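Local coordinates for protein cycloalternan-forming enzyme (Listeria monocytogenes serovar 1/2a, PDB 5F7U) that belongs to the family 31 glycosyl hydrolases, joining a TIM-barrel domain to further beta-rich domains, among them a family 6 carbohydrate-binding module, and binds glycans at several sites, at residues E1000-T1005 with D1049-I1054. The protein carries 1 engineered substitution. Residues are numbered along the deposited sequence; the frame is centred on the assembly and turned at random.
Sequences EDATRT and DDTAGI. With GLC (alpha-D-glucopyranose), chain D.
A buried arginine, R1004, curls back from its own strand to hold the backbone carbonyls of a loop beside a sugar site, in the beta-sandwich of a family 6 carbohydrate-binding module. Strand 1002-1005 is extended; segment 1049-1054, mostly loop, has its end-to-end direction 119° from that of 1000-1005, with A1002 CA 4.9 Å from A1052 CA. The R1004 CA-CB bond points away, but chi1 and chi2, both m, return the long side chain: NH1 and NH2 donate to A1052 O at 2.7 and 2.8 Å, NH2 weakly to T1051 O (3.1 Å) and, within its own segment, to T1003 O (2.8 Å). I1054 CG1 covers one guanidinium face, and F969 adds a cation-pi contact. T1003 N donates to T1051 O (3.2 Å). D1050, whose carboxylate has two acceptors, takes T1003 OG1 on OD1 (2.9 Å) and T1005 OG1 on OD2 (2.7 Å), as threonines two apart on a strand face one side. A1052 has positive phi (74°), and its small CB lies 3.8 Å from A1002 CB. G1053 suits its place because a CB would clash with glucose O5. Both segments meet the sugar: G1053 N donates to GLC O6 (2.8 Å), and GLC O6 to E1000 OE1 (3.1 Å).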
loop_
_atom_site.group_PDB
_atom_site.type_symbol
_atom_site.label_atom_id
_atom_site.label_comp_id
_atom_site.label_asym_id
_atom_site.label_seq_id
_atom_site.Cartn_x
_atom_site.Cartn_y
_atom_site.Cartn_z
ATOM N N GLU A 1000 19.458 -37.165 -41.646
ATOM C CA GLU A 1000 18.615 -38.356 -41.861
ATOM C C GLU A 1000 17.291 -38.260 -41.091
ATOM O O GLU A 1000 17.187 -37.480 -40.137
ATOM C CB GLU A 1000 19.374 -39.615 -41.415
ATOM C CG GLU A 1000 19.847 -39.540 -39.962
ATOM C CD GLU A 1000 20.684 -40.719 -39.510
ATOM O OE1 GLU A 1000 21.468 -40.535 -38.554
ATOM O OE2 GLU A 1000 20.567 -41.819 -40.091
ATOM N N ASP A 1001 16.305 -39.070 -41.501
ATOM C CA ASP A 1001 15.029 -39.224 -40.770
ATOM C C ASP A 1001 15.274 -39.493 -39.296
ATOM O O ASP A 1001 16.162 -40.267 -38.928
ATOM C CB ASP A 1001 14.196 -40.391 -41.329
ATOM C CG ASP A 1001 13.639 -40.123 -42.712
ATOM O OD1 ASP A 1001 13.805 -39.009 -43.247
ATOM O OD2 ASP A 1001 13.028 -41.056 -43.281
ATOM N N ALA A 1002 14.478 -38.853 -38.452
ATOM C CA ALA A 1002 14.600 -39.041 -37.020
ATOM C C ALA A 1002 13.280 -39.503 -36.432
ATOM O O ALA A 1002 12.220 -39.346 -37.062
ATOM C CB ALA A 1002 15.039 -37.745 -36.364
ATOM N N THR A 1003 13.352 -40.096 -35.242
ATOM C CA THR A 1003 12.155 -40.335 -34.419
ATOM C C THR A 1003 12.395 -39.889 -32.984
ATOM O O THR A 1003 13.522 -39.965 -32.471
ATOM C CB THR A 1003 11.681 -41.816 -34.390
ATOM O OG1 THR A 1003 12.663 -42.620 -33.736
ATOM C CG2 THR A 1003 11.422 -42.379 -35.792
ATOM N N ARG A 1004 11.325 -39.407 -32.353
ATOM C CA ARG A 1004 11.315 -39.101 -30.917
ATOM C C ARG A 1004 10.051 -39.659 -30.277
ATOM O O ARG A 1004 9.051 -39.913 -30.951
ATOM C CB ARG A 1004 11.418 -37.594 -30.652
ATOM C CG ARG A 1004 12.734 -36.943 -31.067
ATOM C CD ARG A 1004 13.911 -37.392 -30.209
ATOM N NE ARG A 1004 15.141 -36.695 -30.590
ATOM C CZ ARG A 1004 15.906 -37.006 -31.639
ATOM N NH1 ARG A 1004 17.009 -36.301 -31.874
ATOM N NH2 ARG A 1004 15.590 -38.016 -32.454
ATOM N N THR A 1005 10.110 -39.858 -28.966
ATOM C CA THR A 1005 8.986 -40.393 -28.223
ATOM C C THR A 1005 8.393 -39.229 -27.446
ATOM O O THR A 1005 9.133 -38.405 -26.888
ATOM C CB THR A 1005 9.453 -41.537 -27.301
ATOM O OG1 THR A 1005 9.968 -42.602 -28.107
ATOM C CG2 THR A 1005 8.315 -42.079 -26.469
ATOM N N ASP A 1049 14.497 -47.069 -28.862
ATOM C CA ASP A 1049 13.998 -47.267 -30.225
ATOM C C ASP A 1049 13.865 -45.957 -31.032
ATOM O O ASP A 1049 13.167 -45.914 -32.048
ATOM C CB ASP A 1049 12.691 -48.090 -30.219
ATOM C CG ASP A 1049 11.530 -47.391 -29.514
ATOM O OD1 ASP A 1049 11.716 -46.362 -28.814
ATOM O OD2 ASP A 1049 10.394 -47.889 -29.664
ATOM N N ASP A 1050 14.526 -44.896 -30.569
ATOM C CA ASP A 1050 14.580 -43.649 -31.310
ATOM C C ASP A 1050 15.892 -43.503 -32.069
ATOM O O ASP A 1050 16.865 -44.222 -31.803
ATOM C CB ASP A 1050 14.312 -42.450 -30.392
ATOM C CG ASP A 1050 12.853 -42.317 -30.032
ATOM O OD1 ASP A 1050 12.001 -42.453 -30.936
ATOM O OD2 ASP A 1050 12.558 -42.059 -28.847
ATOM N N THR A 1051 15.908 -42.582 -33.023
ATOM C CA THR A 1051 17.056 -42.453 -33.905
ATOM C C THR A 1051 17.333 -41.015 -34.360
ATOM O O THR A 1051 16.411 -40.197 -34.471
ATOM C CB THR A 1051 16.993 -43.478 -35.081
ATOM O OG1 THR A 1051 18.292 -43.621 -35.660
ATOM C CG2 THR A 1051 16.003 -43.074 -36.154
ATOM N N ALA A 1052 18.624 -40.731 -34.565
ATOM C CA ALA A 1052 19.128 -39.540 -35.261
ATOM C C ALA A 1052 19.047 -38.239 -34.482
ATOM O O ALA A 1052 18.193 -38.063 -33.609
ATOM C CB ALA A 1052 18.490 -39.385 -36.639
ATOM N N GLY A 1053 19.967 -37.332 -34.806
ATOM C CA GLY A 1053 19.988 -36.009 -34.208
ATOM C C GLY A 1053 19.010 -35.077 -34.884
ATOM O O GLY A 1053 18.775 -35.178 -36.096
ATOM N N ILE A 1054 18.432 -34.180 -34.081
ATOM C CA ILE A 1054 17.566 -33.112 -34.571
ATOM C C ILE A 1054 17.933 -31.815 -33.856
ATOM O O ILE A 1054 18.539 -31.846 -32.783
ATOM C CB ILE A 1054 16.043 -33.400 -34.361
ATOM C CG1 ILE A 1054 15.617 -33.296 -32.879
ATOM C CG2 ILE A 1054 15.649 -34.740 -34.948
ATOM C CD1 ILE A 1054 14.109 -33.297 -32.657
HETATM C C1 GLC D . 24.059 -35.375 -34.308
HETATM C C2 GLC D . 25.250 -36.322 -34.115
HETATM C C3 GLC D . 25.880 -36.687 -35.470
HETATM C C4 GLC D . 24.830 -37.223 -36.456
HETATM C C5 GLC D . 23.587 -36.315 -36.518
HETATM C C6 GLC D . 22.423 -36.938 -37.283
HETATM O O2 GLC D . 26.199 -35.712 -33.235
HETATM O O3 GLC D . 26.928 -37.647 -35.285
HETATM O O4 GLC D . 25.394 -37.345 -37.767
HETATM O O5 GLC D . 23.121 -35.996 -35.194
HETATM O O6 GLC D . 21.962 -38.120 -36.621
HETATM O O HOH W 1 19.261 -35.757 -38.865
HETATM O O HOH W 2 13.528 -44.884 -34.752
#